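Local coordinates for protein thermostable carboxypeptidase 1 (Pyrococcus furiosus, PDB 1KA2) that releases amino acids one at a time from the C-terminus of peptides with broad specificity, as a cobalt-dependent metallocarboxypeptidase that works as a homodimer, at residues 382-387 / 400-405; 68-73 / 85-90; 30-35 / 250-255; 426-431 / 483-488; 143-148 / 157-162. All blocks are in the same frame, centred on the assembly; numbering follows the deposited sequence.

Contact 1 (382-387 / 400-405)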
# COMPACT_ATOMS: atom_id res chain seq x y z
N ASP A 382 25.57 34.47 0.99
CA ASP A 382 26.89 34.27 1.58
C ASP A 382 27.17 32.86 2.09
O ASP A 382 28.29 32.57 2.52
CB ASP A 382 27.09 35.27 2.72
CG ASP A 382 27.35 36.67 2.22
OD1 ASP A 382 28.53 37.07 2.21
OD2 ASP A 382 26.39 37.35 1.82
N LEU A 383 26.17 32.00 2.04
CA LEU A 383 26.33 30.63 2.51
C LEU A 383 27.29 29.78 1.68
O LEU A 383 28.16 29.09 2.22
CB LEU A 383 24.95 29.95 2.61
CG LEU A 383 24.07 30.52 3.72
CD1 LEU A 383 22.70 29.85 3.71
CD2 LEU A 383 24.75 30.31 5.08
N PRO A 384 27.16 29.82 0.34
CA PRO A 384 28.05 29.04 -0.53
C PRO A 384 29.53 29.14 -0.17
O PRO A 384 30.21 28.12 -0.06
CB PRO A 384 27.72 29.57 -1.91
CG PRO A 384 26.25 29.83 -1.80
CD PRO A 384 26.16 30.54 -0.47
N GLU A 385 30.03 30.36 0.01
CA GLU A 385 31.44 30.53 0.36
C GLU A 385 31.76 29.98 1.74
O GLU A 385 32.78 29.34 1.93
CB GLU A 385 31.87 32.00 0.26
CG GLU A 385 32.28 32.40 -1.14
CD GLU A 385 33.50 31.62 -1.61
OE1 GLU A 385 33.66 31.43 -2.84
OE2 GLU A 385 34.30 31.21 -0.74
N MET A 386 30.89 30.23 2.72
CA MET A 386 31.12 29.71 4.06
C MET A 386 31.19 28.19 4.02
O MET A 386 31.99 27.57 4.71
CB MET A 386 29.99 30.12 5.01
CG MET A 386 29.97 31.58 5.35
SD MET A 386 28.59 31.93 6.42
CE MET A 386 27.53 32.78 5.29
N TRP A 387 30.32 27.60 3.21
CA TRP A 387 30.28 26.15 3.04
C TRP A 387 31.59 25.71 2.41
O TRP A 387 32.22 24.76 2.87
CB TRP A 387 29.10 25.78 2.13
CG TRP A 387 28.94 24.33 1.87
CD1 TRP A 387 29.78 23.53 1.16
CD2 TRP A 387 27.85 23.51 2.27
NE1 TRP A 387 29.28 22.25 1.09
CE2 TRP A 387 28.09 22.21 1.77
CE3 TRP A 387 26.69 23.74 3.02
CZ2 TRP A 387 27.20 21.15 1.99
CZ3 TRP A 387 25.81 22.69 3.23
CH2 TRP A 387 26.08 21.41 2.72
N ARG A 400 33.79 22.78 -6.57
CA ARG A 400 34.01 23.60 -7.76
C ARG A 400 32.69 24.03 -8.37
O ARG A 400 32.64 24.93 -9.20
CB ARG A 400 34.83 22.81 -8.77
CG ARG A 400 36.16 22.35 -8.21
CD ARG A 400 36.69 21.18 -8.99
NE ARG A 400 35.75 20.07 -8.96
CZ ARG A 400 35.84 19.01 -9.75
NH1 ARG A 400 36.84 18.93 -10.63
NH2 ARG A 400 34.94 18.04 -9.67
N LYS A 401 31.62 23.36 -7.96
CA LYS A 401 30.29 23.67 -8.45
C LYS A 401 29.27 23.50 -7.32
O LYS A 401 29.47 22.73 -6.39
CB LYS A 401 29.95 22.79 -9.65
CG LYS A 401 30.32 21.33 -9.50
CD LYS A 401 29.80 20.54 -10.69
CE LYS A 401 30.13 19.08 -10.60
NZ LYS A 401 29.57 18.34 -11.76
N TYR A 402 28.16 24.23 -7.41
CA TYR A 402 27.14 24.19 -6.38
C TYR A 402 26.60 22.80 -6.05
O TYR A 402 26.31 22.52 -4.88
CB TYR A 402 25.99 25.14 -6.75
CG TYR A 402 26.39 26.60 -6.75
CD1 TYR A 402 26.22 27.39 -7.89
CD2 TYR A 402 26.94 27.19 -5.61
CE1 TYR A 402 26.59 28.75 -7.89
CE2 TYR A 402 27.31 28.55 -5.60
CZ TYR A 402 27.13 29.32 -6.75
OH TYR A 402 27.49 30.66 -6.73
N SER A 403 26.50 21.92 -7.04
CA SER A 403 25.98 20.57 -6.82
C SER A 403 26.89 19.69 -5.96
O SER A 403 26.41 18.77 -5.29
CB SER A 403 25.70 19.87 -8.16
OG SER A 403 26.83 19.88 -9.01
N GLU A 404 28.19 19.96 -5.98
CA GLU A 404 29.14 19.21 -5.16
C GLU A 404 29.16 19.82 -3.78
O GLU A 404 29.70 19.24 -2.85
CB GLU A 404 30.56 19.31 -5.71
CG GLU A 404 30.72 18.89 -7.12
CD GLU A 404 32.18 18.88 -7.51
OE1 GLU A 404 32.82 19.95 -7.39
OE2 GLU A 404 32.66 17.81 -7.92
N GLY A 405 28.58 21.01 -3.65
CA GLY A 405 28.58 21.67 -2.36
C GLY A 405 27.26 21.87 -1.65
O GLY A 405 26.51 20.93 -1.42
O HOH W 1 30.69 19.85 0.08

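Contact 2 (68-73 / 85-90)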
# COMPACT_ATOMS: atom_id res chain seq x y z
N ASN A 68 -7.86 17.10 26.57
CA ASN A 68 -8.35 17.10 27.95
C ASN A 68 -7.90 15.84 28.69
O ASN A 68 -7.46 15.90 29.83
CB ASN A 68 -9.88 17.21 28.01
CG ASN A 68 -10.41 18.60 27.65
OD1 ASN A 68 -9.72 19.62 27.85
ND2 ASN A 68 -11.64 18.66 27.15
N LEU A 69 -8.03 14.69 28.04
CA LEU A 69 -7.65 13.41 28.63
C LEU A 69 -6.16 13.36 28.99
O LEU A 69 -5.80 12.90 30.08
CB LEU A 69 -7.98 12.26 27.67
CG LEU A 69 -9.45 11.85 27.59
CD1 LEU A 69 -9.61 10.66 26.67
CD2 LEU A 69 -9.95 11.49 28.99
N VAL A 70 -5.31 13.82 28.08
CA VAL A 70 -3.87 13.83 28.31
C VAL A 70 -3.53 14.74 29.48
O VAL A 70 -2.70 14.41 30.33
CB VAL A 70 -3.10 14.31 27.04
CG1 VAL A 70 -1.62 14.50 27.37
CG2 VAL A 70 -3.26 13.29 25.92
N GLU A 71 -4.17 15.91 29.54
CA GLU A 71 -3.92 16.83 30.63
C GLU A 71 -4.32 16.17 31.94
O GLU A 71 -3.56 16.17 32.91
CB GLU A 71 -4.72 18.13 30.44
CG GLU A 71 -3.90 19.27 29.86
CD GLU A 71 -2.69 19.60 30.72
OE1 GLU A 71 -2.89 19.90 31.92
OE2 GLU A 71 -1.55 19.56 30.20
N LYS A 72 -5.52 15.59 31.95
CA LYS A 72 -6.04 14.91 33.13
C LYS A 72 -5.08 13.83 33.63
O LYS A 72 -4.70 13.82 34.80
CB LYS A 72 -7.40 14.29 32.81
CG LYS A 72 -8.06 13.59 33.98
CD LYS A 72 -9.34 12.90 33.55
CE LYS A 72 -10.06 12.25 34.72
NZ LYS A 72 -10.52 13.26 35.71
N ALA A 73 -4.71 12.91 32.74
CA ALA A 73 -3.81 11.82 33.10
C ALA A 73 -2.48 12.36 33.60
O ALA A 73 -1.85 11.79 34.50
CB ALA A 73 -3.58 10.91 31.91
N GLY A 85 4.76 6.81 30.12
CA GLY A 85 5.39 7.00 28.83
C GLY A 85 4.38 7.49 27.82
O GLY A 85 4.69 8.32 26.96
N ILE A 86 3.16 6.97 27.93
CA ILE A 86 2.08 7.35 27.04
C ILE A 86 1.88 8.85 27.09
O ILE A 86 1.84 9.53 26.06
CB ILE A 86 0.76 6.66 27.44
CG1 ILE A 86 0.93 5.14 27.36
CG2 ILE A 86 -0.37 7.09 26.53
CD1 ILE A 86 -0.26 4.39 27.85
N VAL A 87 1.77 9.37 28.31
CA VAL A 87 1.56 10.79 28.53
C VAL A 87 2.74 11.66 28.08
O VAL A 87 2.55 12.64 27.37
CB VAL A 87 1.26 11.08 30.02
CG1 VAL A 87 1.02 12.57 30.23
CG2 VAL A 87 0.05 10.27 30.48
N ARG A 88 3.96 11.29 28.48
CA ARG A 88 5.12 12.08 28.08
C ARG A 88 5.13 12.24 26.57
O ARG A 88 5.21 13.36 26.05
CB ARG A 88 6.43 11.42 28.52
CG ARG A 88 7.63 12.36 28.44
CD ARG A 88 8.98 11.64 28.53
NE ARG A 88 9.48 11.20 27.22
CZ ARG A 88 9.19 10.04 26.65
NH1 ARG A 88 8.39 9.17 27.26
NH2 ARG A 88 9.71 9.73 25.47
N VAL A 89 5.02 11.12 25.87
CA VAL A 89 5.03 11.10 24.42
C VAL A 89 3.89 11.93 23.82
O VAL A 89 4.11 12.79 22.97
CB VAL A 89 4.95 9.65 23.88
CG1 VAL A 89 4.71 9.64 22.37
CG2 VAL A 89 6.23 8.91 24.22
N LEU A 90 2.67 11.67 24.28
CA LEU A 90 1.53 12.41 23.75
C LEU A 90 1.56 13.88 24.14
O LEU A 90 1.10 14.73 23.38
CB LEU A 90 0.21 11.76 24.21
CG LEU A 90 -0.09 10.40 23.54
CD1 LEU A 90 -1.38 9.83 24.10
CD2 LEU A 90 -0.21 10.57 22.03

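Contact 3 (30-35 / 250-255)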
# COMPACT_ATOMS: atom_id res chain seq x y z
N LEU A 30 0.94 4.20 2.30
CA LEU A 30 0.86 5.13 1.18
C LEU A 30 2.24 5.56 0.71
O LEU A 30 2.54 5.50 -0.49
CB LEU A 30 0.06 6.37 1.60
CG LEU A 30 -1.40 6.44 1.15
CD1 LEU A 30 -1.99 5.06 1.05
CD2 LEU A 30 -2.19 7.31 2.11
N GLY A 31 3.08 5.99 1.65
CA GLY A 31 4.43 6.43 1.31
C GLY A 31 5.27 5.30 0.75
O GLY A 31 5.95 5.46 -0.26
N TRP A 32 5.22 4.15 1.41
CA TRP A 32 5.98 3.00 0.94
C TRP A 32 5.56 2.65 -0.48
O TRP A 32 6.40 2.49 -1.38
CB TRP A 32 5.74 1.79 1.85
CG TRP A 32 6.42 0.52 1.41
CD1 TRP A 32 7.72 0.17 1.62
CD2 TRP A 32 5.83 -0.54 0.65
NE1 TRP A 32 7.98 -1.05 1.04
CE2 TRP A 32 6.83 -1.51 0.44
CE3 TRP A 32 4.54 -0.77 0.12
CZ2 TRP A 32 6.60 -2.69 -0.28
CZ3 TRP A 32 4.31 -1.95 -0.59
CH2 TRP A 32 5.33 -2.90 -0.79
N ASP A 33 4.26 2.54 -0.70
CA ASP A 33 3.75 2.16 -2.01
C ASP A 33 4.12 3.21 -3.06
O ASP A 33 4.47 2.88 -4.19
CB ASP A 33 2.22 1.96 -1.96
CG ASP A 33 1.64 1.72 -3.33
OD1 ASP A 33 1.13 2.68 -3.95
OD2 ASP A 33 1.71 0.57 -3.80
N LEU A 34 4.05 4.48 -2.67
CA LEU A 34 4.41 5.54 -3.59
C LEU A 34 5.83 5.30 -4.13
O LEU A 34 6.05 5.39 -5.33
CB LEU A 34 4.30 6.90 -2.89
CG LEU A 34 5.08 8.15 -3.34
CD1 LEU A 34 5.39 8.15 -4.81
CD2 LEU A 34 4.26 9.37 -2.97
N GLU A 35 6.76 4.94 -3.24
CA GLU A 35 8.16 4.69 -3.62
C GLU A 35 8.41 3.37 -4.34
O GLU A 35 9.23 3.31 -5.25
CB GLU A 35 9.08 4.68 -2.38
CG GLU A 35 9.29 6.00 -1.65
CD GLU A 35 9.86 7.09 -2.54
OE1 GLU A 35 10.79 6.83 -3.34
OE2 GLU A 35 9.39 8.23 -2.41
N ARG A 250 9.17 -3.07 6.70
CA ARG A 250 9.75 -3.21 5.38
C ARG A 250 10.92 -2.29 5.07
O ARG A 250 10.96 -1.14 5.50
CB ARG A 250 8.64 -2.98 4.36
CG ARG A 250 7.39 -3.79 4.68
CD ARG A 250 6.31 -3.71 3.61
NE ARG A 250 5.07 -4.33 4.07
CZ ARG A 250 3.94 -4.35 3.38
NH1 ARG A 250 3.87 -3.79 2.17
NH2 ARG A 250 2.87 -4.95 3.89
N ILE A 251 11.89 -2.82 4.32
CA ILE A 251 13.06 -2.06 3.93
C ILE A 251 13.25 -2.19 2.42
O ILE A 251 12.75 -3.12 1.79
CB ILE A 251 14.38 -2.58 4.61
CG1 ILE A 251 14.79 -3.93 4.03
CG2 ILE A 251 14.19 -2.71 6.12
CD1 ILE A 251 16.12 -4.45 4.55
N THR A 252 13.97 -1.24 1.84
CA THR A 252 14.26 -1.28 0.42
C THR A 252 15.73 -0.97 0.23
O THR A 252 16.40 -0.48 1.15
CB THR A 252 13.45 -0.23 -0.37
OG1 THR A 252 13.90 1.08 -0.03
CG2 THR A 252 11.97 -0.34 -0.05
N THR A 253 16.24 -1.27 -0.95
CA THR A 253 17.63 -0.96 -1.26
C THR A 253 17.55 -0.58 -2.71
O THR A 253 16.46 -0.44 -3.26
CB THR A 253 18.55 -2.18 -1.11
OG1 THR A 253 19.92 -1.76 -1.31
CG2 THR A 253 18.20 -3.26 -2.13
N ARG A 254 18.70 -0.40 -3.33
CA ARG A 254 18.70 -0.09 -4.74
C ARG A 254 19.92 -0.77 -5.31
O ARG A 254 20.87 -1.06 -4.59
CB ARG A 254 18.77 1.41 -5.01
CG ARG A 254 20.05 2.07 -4.59
CD ARG A 254 20.06 3.50 -5.09
NE ARG A 254 21.07 4.29 -4.41
CZ ARG A 254 20.86 5.49 -3.88
NH1 ARG A 254 19.65 6.04 -3.96
NH2 ARG A 254 21.85 6.14 -3.28
N TYR A 255 19.86 -1.05 -6.60
CA TYR A 255 20.95 -1.69 -7.29
C TYR A 255 21.48 -0.76 -8.37
O TYR A 255 20.94 -0.71 -9.46
CB TYR A 255 20.46 -3.01 -7.89
CG TYR A 255 19.95 -3.99 -6.85
CD1 TYR A 255 18.58 -4.13 -6.59
CD2 TYR A 255 20.83 -4.77 -6.10
CE1 TYR A 255 18.12 -5.02 -5.61
CE2 TYR A 255 20.38 -5.65 -5.12
CZ TYR A 255 19.02 -5.77 -4.89
OH TYR A 255 18.57 -6.66 -3.92
O HOH W 2 9.70 -3.08 1.39

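Contact 4 (426-431 / 483-488)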
# COMPACT_ATOMS: atom_id res chain seq x y z
N GLY A 426 24.10 9.05 15.70
CA GLY A 426 24.00 7.63 15.40
C GLY A 426 25.36 6.99 15.18
O GLY A 426 25.62 5.90 15.71
N THR A 427 26.22 7.63 14.41
CA THR A 427 27.56 7.07 14.16
C THR A 427 28.28 6.93 15.51
O THR A 427 28.79 5.87 15.84
CB THR A 427 28.43 8.00 13.26
OG1 THR A 427 28.74 9.20 13.98
CG2 THR A 427 27.67 8.37 11.98
N LEU A 428 28.29 8.02 16.28
CA LEU A 428 28.94 8.02 17.59
C LEU A 428 28.37 6.92 18.47
O LEU A 428 29.10 6.05 18.97
CB LEU A 428 28.76 9.36 18.29
CG LEU A 428 29.23 10.62 17.54
CD1 LEU A 428 29.35 11.77 18.53
CD2 LEU A 428 30.56 10.39 16.84
N LEU A 429 27.06 6.96 18.67
CA LEU A 429 26.42 5.95 19.49
C LEU A 429 26.69 4.51 19.06
O LEU A 429 26.65 3.60 19.90
CB LEU A 429 24.91 6.18 19.52
CG LEU A 429 24.38 7.12 20.60
CD1 LEU A 429 24.95 8.49 20.37
CD2 LEU A 429 22.86 7.15 20.57
N SER A 430 26.92 4.28 17.77
CA SER A 430 27.15 2.90 17.29
C SER A 430 28.47 2.36 17.84
O SER A 430 28.61 1.15 18.08
CB SER A 430 27.16 2.81 15.75
OG SER A 430 28.34 3.38 15.17
N ALA A 431 29.42 3.27 18.03
CA ALA A 431 30.74 2.93 18.56
C ALA A 431 30.60 2.59 20.04
O ALA A 431 31.03 1.53 20.49
CB ALA A 431 31.70 4.10 18.38
N GLU A 483 25.39 5.40 31.19
CA GLU A 483 26.04 6.66 30.87
C GLU A 483 25.35 7.41 29.74
O GLU A 483 24.30 6.99 29.24
CB GLU A 483 27.52 6.44 30.53
CG GLU A 483 27.79 5.24 29.63
CD GLU A 483 29.26 5.11 29.25
OE1 GLU A 483 30.13 5.24 30.13
OE2 GLU A 483 29.54 4.86 28.06
N ASP A 484 25.95 8.53 29.37
CA ASP A 484 25.43 9.38 28.30
C ASP A 484 26.32 9.21 27.08
O ASP A 484 27.38 8.59 27.15
CB ASP A 484 25.44 10.84 28.76
CG ASP A 484 24.50 11.08 29.92
OD1 ASP A 484 23.30 11.33 29.68
OD2 ASP A 484 24.96 11.02 31.08
N MET A 485 25.89 9.77 25.96
CA MET A 485 26.67 9.69 24.74
C MET A 485 28.03 10.32 25.01
O MET A 485 28.14 11.30 25.74
CB MET A 485 25.96 10.45 23.60
CG MET A 485 26.75 10.50 22.30
SD MET A 485 25.88 11.33 20.96
CE MET A 485 26.53 12.98 21.08
N ASP A 486 29.07 9.73 24.43
CA ASP A 486 30.43 10.24 24.58
C ASP A 486 31.20 9.95 23.30
O ASP A 486 31.56 8.81 23.01
CB ASP A 486 31.13 9.59 25.77
CG ASP A 486 32.63 9.90 25.79
OD1 ASP A 486 33.01 11.07 25.62
OD2 ASP A 486 33.42 8.95 25.99
N ALA A 487 31.45 11.01 22.54
CA ALA A 487 32.17 10.90 21.28
C ALA A 487 33.45 10.10 21.35
O ALA A 487 33.88 9.51 20.35
CB ALA A 487 32.46 12.29 20.75
N GLU A 488 34.08 10.06 22.53
CA GLU A 488 35.34 9.34 22.72
C GLU A 488 35.39 7.92 22.15
O GLU A 488 36.42 7.50 21.62
CB GLU A 488 35.71 9.30 24.20
CG GLU A 488 36.21 10.62 24.77
CD GLU A 488 37.45 11.12 24.05
OE1 GLU A 488 38.31 10.28 23.70
OE2 GLU A 488 37.57 12.35 23.85
O HOH W 3 31.37 7.60 20.40

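Contact 5 (143-148 / 157-162)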
# COMPACT_ATOMS: atom_id res chain seq x y z
N LYS A 143 13.63 30.43 12.00
CA LYS A 143 13.72 31.31 13.17
C LYS A 143 12.35 31.46 13.79
O LYS A 143 12.19 31.30 15.01
CB LYS A 143 14.27 32.69 12.76
CG LYS A 143 15.74 32.69 12.37
CD LYS A 143 16.04 33.83 11.40
CE LYS A 143 17.00 34.86 11.97
NZ LYS A 143 18.35 34.28 12.23
N ARG A 144 11.34 31.75 12.98
CA ARG A 144 9.98 31.89 13.51
C ARG A 144 9.65 30.62 14.29
O ARG A 144 9.20 30.69 15.43
CB ARG A 144 8.94 32.06 12.38
CG ARG A 144 9.15 33.24 11.43
CD ARG A 144 8.14 34.36 11.65
NE ARG A 144 6.73 33.94 11.58
CZ ARG A 144 6.09 33.57 10.47
NH1 ARG A 144 6.71 33.55 9.30
NH2 ARG A 144 4.80 33.24 10.53
N ALA A 145 9.88 29.46 13.66
CA ALA A 145 9.59 28.17 14.28
C ALA A 145 10.24 28.01 15.63
O ALA A 145 9.64 27.47 16.57
CB ALA A 145 10.02 27.03 13.35
N ALA A 146 11.48 28.47 15.74
CA ALA A 146 12.20 28.39 17.00
C ALA A 146 11.45 29.20 18.06
O ALA A 146 11.32 28.77 19.20
CB ALA A 146 13.62 28.91 16.83
N GLU A 147 10.96 30.38 17.66
CA GLU A 147 10.22 31.24 18.58
C GLU A 147 8.87 30.62 18.96
O GLU A 147 8.41 30.75 20.09
CB GLU A 147 10.01 32.64 17.97
CG GLU A 147 11.31 33.37 17.65
CD GLU A 147 12.19 33.56 18.87
OE1 GLU A 147 13.42 33.68 18.71
OE2 GLU A 147 11.65 33.60 19.99
N TYR A 148 8.22 29.95 18.00
CA TYR A 148 6.93 29.32 18.28
C TYR A 148 7.11 28.15 19.24
O TYR A 148 6.28 27.93 20.12
CB TYR A 148 6.28 28.83 16.98
CG TYR A 148 5.61 29.92 16.18
CD1 TYR A 148 5.84 30.04 14.80
CD2 TYR A 148 4.71 30.81 16.77
CE1 TYR A 148 5.20 31.03 14.04
CE2 TYR A 148 4.06 31.80 16.02
CZ TYR A 148 4.31 31.90 14.66
OH TYR A 148 3.68 32.86 13.91
N ASP A 157 18.24 25.54 19.68
CA ASP A 157 17.95 24.42 20.58
C ASP A 157 16.56 23.90 20.26
O ASP A 157 16.30 22.71 20.36
CB ASP A 157 17.96 24.86 22.05
CG ASP A 157 19.32 25.31 22.52
OD1 ASP A 157 20.32 24.63 22.24
OD2 ASP A 157 19.38 26.35 23.20
N ALA A 158 15.67 24.82 19.89
CA ALA A 158 14.28 24.49 19.56
C ALA A 158 14.16 23.64 18.30
O ALA A 158 13.29 22.78 18.22
CB ALA A 158 13.46 25.78 19.41
N LEU A 159 15.01 23.88 17.31
CA LEU A 159 14.96 23.10 16.07
C LEU A 159 15.56 21.72 16.32
O LEU A 159 15.05 20.69 15.87
CB LEU A 159 15.73 23.83 14.96
CG LEU A 159 15.18 25.24 14.68
CD1 LEU A 159 16.02 25.93 13.61
CD2 LEU A 159 13.72 25.14 14.24
N LEU A 160 16.65 21.71 17.08
CA LEU A 160 17.36 20.49 17.43
C LEU A 160 16.42 19.58 18.21
O LEU A 160 16.31 18.38 17.93
CB LEU A 160 18.58 20.87 18.28
CG LEU A 160 19.98 20.34 17.97
CD1 LEU A 160 20.19 20.16 16.47
CD2 LEU A 160 21.00 21.33 18.55
N ASP A 161 15.72 20.16 19.19
CA ASP A 161 14.79 19.42 20.04
C ASP A 161 13.61 18.90 19.24
O ASP A 161 12.91 17.97 19.66
CB ASP A 161 14.24 20.31 21.15
CG ASP A 161 13.22 19.59 22.02
OD1 ASP A 161 13.63 18.80 22.90
OD2 ASP A 161 12.00 19.80 21.83
N LEU A 162 13.37 19.54 18.09
CA LEU A 162 12.29 19.16 17.20
C LEU A 162 12.60 17.80 16.58
O LEU A 162 11.70 16.98 16.41
CB LEU A 162 12.13 20.19 16.08
CG LEU A 162 10.76 20.43 15.44
CD1 LEU A 162 10.94 21.04 14.05
CD2 LEU A 162 9.98 19.14 15.35

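Contact 1 (382-387 / 400-405)
W387 brings its indole up against the backbone of G405, while one turn earlier on the same helix P384 meets the ring of Y402. The tryptophan has CG anti to its backbone N (chi1 179°), which swings the ring off the helix and toward the loop. G405 comes at it obliquely: its carbonyl carbon C lies 3.4 Å from W387 NE1, above the indole plane but displaced toward the rim, and G405 O reaches W387 CZ2 at 3.5 Å. In the plane of the ring, beyond the pyrrole N-H, sits a water. It accepts from W387 NE1 at 3.0 Å and donates to E404 O at 3.2 Å, so the buried indole N-H is tied to the loop through solvent. P384 and Y402 cross obliquely, the proline edging up beside the phenol with P384 CB 3.9 Å from Y402 CE2, near the ring plane. The turn itself is braced by R400, whose NH2 makes a salt bridge to E404 OE2 at 2.9 Å, the acceptor lying in the guanidinium plane, while R400 N binds E404 OE1 at 3.1 Å. With an alanine in place of W387, the bridging water would probably lose its indole donor and the G405 backbone the flat group packed against it. G405 opens the predicted GXXQDXHW motif, and its O also makes a weak hydrogen bond with Q408. The contact joins the start of helix 383-395 to the loop before helix 411-414; W387 also packs on L365, R366 and L369 of helix 359-375, and P384 on F128.

Contact 2 (68-73 / 85-90)
V70 and V87 face each other where two consecutive helices, 64-74 and 81-99, pack as a helix-loop-helix pair in this largely helical M32 peptidase. The helices cross at a slant in a broadly antiparallel sense, their local axes at 128° and 9.8 Å apart at closest approach; the side chains meet only through apolar groups, and no hydrogen bond joins the segments. From its CB, which points at helix 81-99, V70 sends out two branches. CG1, anti to the backbone N with chi1 at 172°, goes to the CG1 of V87, 4.3 Å away. CG2 lies beside the backbone N instead and meets the CB of L90 at 4.2 Å, the two side chains crossing at about a right angle. Thus the single valine spans one turn of the opposing helix, from V87 to L90. V87 answers in the same way: its CG1 comes within 4.2 Å of the carbonyl O of V70, and its other branch turns along helix 64-74 toward A73. The N-terminal helix 8-36 supports the pair from a further direction, with T9 on A73 and I13 on both L69 and L90. One turn after V70, the contact finishes with the methyl CB of A73 set 4.0 Å from V87 CG2.

Contact 3 (30-35 / 250-255)
The indole of W32 carries the guanidinium group of R250 over one face. R250 NH1 stands 3.3 Å from W32 CZ3, above the plane and offset toward the rim, and R250 CZ lies 4.6 Å from the centroid of the six-membered ring, only 10° off its normal: a cation-pi pair. The two planes are 88° apart, so the guanidinium stands edge-on upon the ring instead of stacking flat. Extended from CG to NE, the arginine chain runs across the indole and places CD over the five-membered ring, 4.2 Å from its centroid, in a CH-pi contact. F244 meets W32 edge-to-face. The pyrrole N-H is satisfied by a water that accepts from W32 NE1 at 2.7 Å and donates to I251 O at 3.1 Å, while T252 CG2 approaches NE1 obliquely. The charge of R250 is held by D248 through NE and, across the dimer interface, by D33 of the second subunit through NH1. A leucine in place of W32 would probably cost R250 its aromatic platform and strand the water without its indole donor, leaving the guanidinium less firmly aimed at that aspartate. Helix 8-36 is thereby pinned, at the subunit boundary of the homodimer, to strand 248-253, which carries R250 and T252 of the predicted DXRXT motif; the side chain of T252 is about 6 Å from that of E270, the predicted proton donor/acceptor of the HEXXH metallopeptidase site.

Contact 4 (426-431 / 483-488)
L428 and L429, on helix 421-440, receive M485 and A487 from the loop that leads into the C-terminal helix 488-498, whose start D486 caps. Apolar packing comes first. L428 CD1 meets two partners, A487 CB at 3.9 Å and M485 CE at 4.0 Å. M485 reaches the helix with CG anti to its backbone N (chi1 176°), then bends at its last torsion, so the sulfur passes L429 and the methyl turns to L428. Around L429 CD1 the model is very tight, with M485 SD placed at 3.0 Å, so the precise fit there is doubtful. L429 also packs on I297 and S300 of helix 295-309, the helix carrying metal ligand E299, whose side chain is about 7 Å from that of L429.

Among polar links, a water lies 3.1 Å from L428 O and 2.9 Å from D486 O, bridging the two backbones, though other acceptors nearby compete for its hydrogens, so not every bond can form at once. Q432, one turn further along the helix, also binds the loop, at D484 O and D486 N. Within the loop, the cap itself is a weak hydrogen bond, from E488 N to D486 OD1 at 3.4 Å.

Contact 5 (143-148 / 157-162)
A146 and A158 bring two helices together almost at right angles, and the short methyl side chains permit a close crossing. The local axes approach to 8.6 Å at an angle of 81°, and the CA atoms of these two alanines are 5.1 Å apart. A158 points its CB at the other helix, where it rests 3.7 Å from the carbonyl O of A146 and 4.1 Å from A146 CB. The remaining reach comes from L159. Its CG lies beside the backbone N (chi1 -58°), and the chain continues extended to CD1 (chi2 178°), which turns the other branch, CD2, across to helix 132-149. There L159 CD2 meets the methyl of A145, CB, at 4.2 Å, and lies 4.3 Å from A146 N, so one branch touches a side chain and the backbone of the next residue. No hydrogen bond joins the two segments; polar side chains are anchored elsewhere. D161 forms salt bridges with R92 and R168, R144 pairs with E107, and K143 NZ binds the carbonyl oxygens of M373 and E376. L159 also packs on V374 of helix 359-375, and A145 on F100, which adds further apolar neighbours to the crossing. Far from the annotated sites, this is the near-perpendicular alanine-mediated packing of consecutive helices, 132-149 and 155-163, joined by a short loop in a largely helical metallopeptidase fold.

Contacts 3 and 4 lie on opposite sides of the chain's centre, their centres 29 Å apart, and both approach the metal site formed by H269, H273 and E299: the side chain of T252 is about 11 Å from the bound magnesium ion, that of L429 about 13 Å. Contacts 1, 2 and 5 are structural packing away from the metal site, though contact 1 includes the first residue of the predicted GXXQDXHW motif. Contact 3 ties together segments more than 200 residues apart in sequence, and contacts 2 and 5, 23 Å apart between centres, fall within that span. No two contacts touch, but helices connect them: 359-375 packs against residues of contacts 1, 4 and 5, and 8-36 supports contact 2 and carries W32 of contact 3.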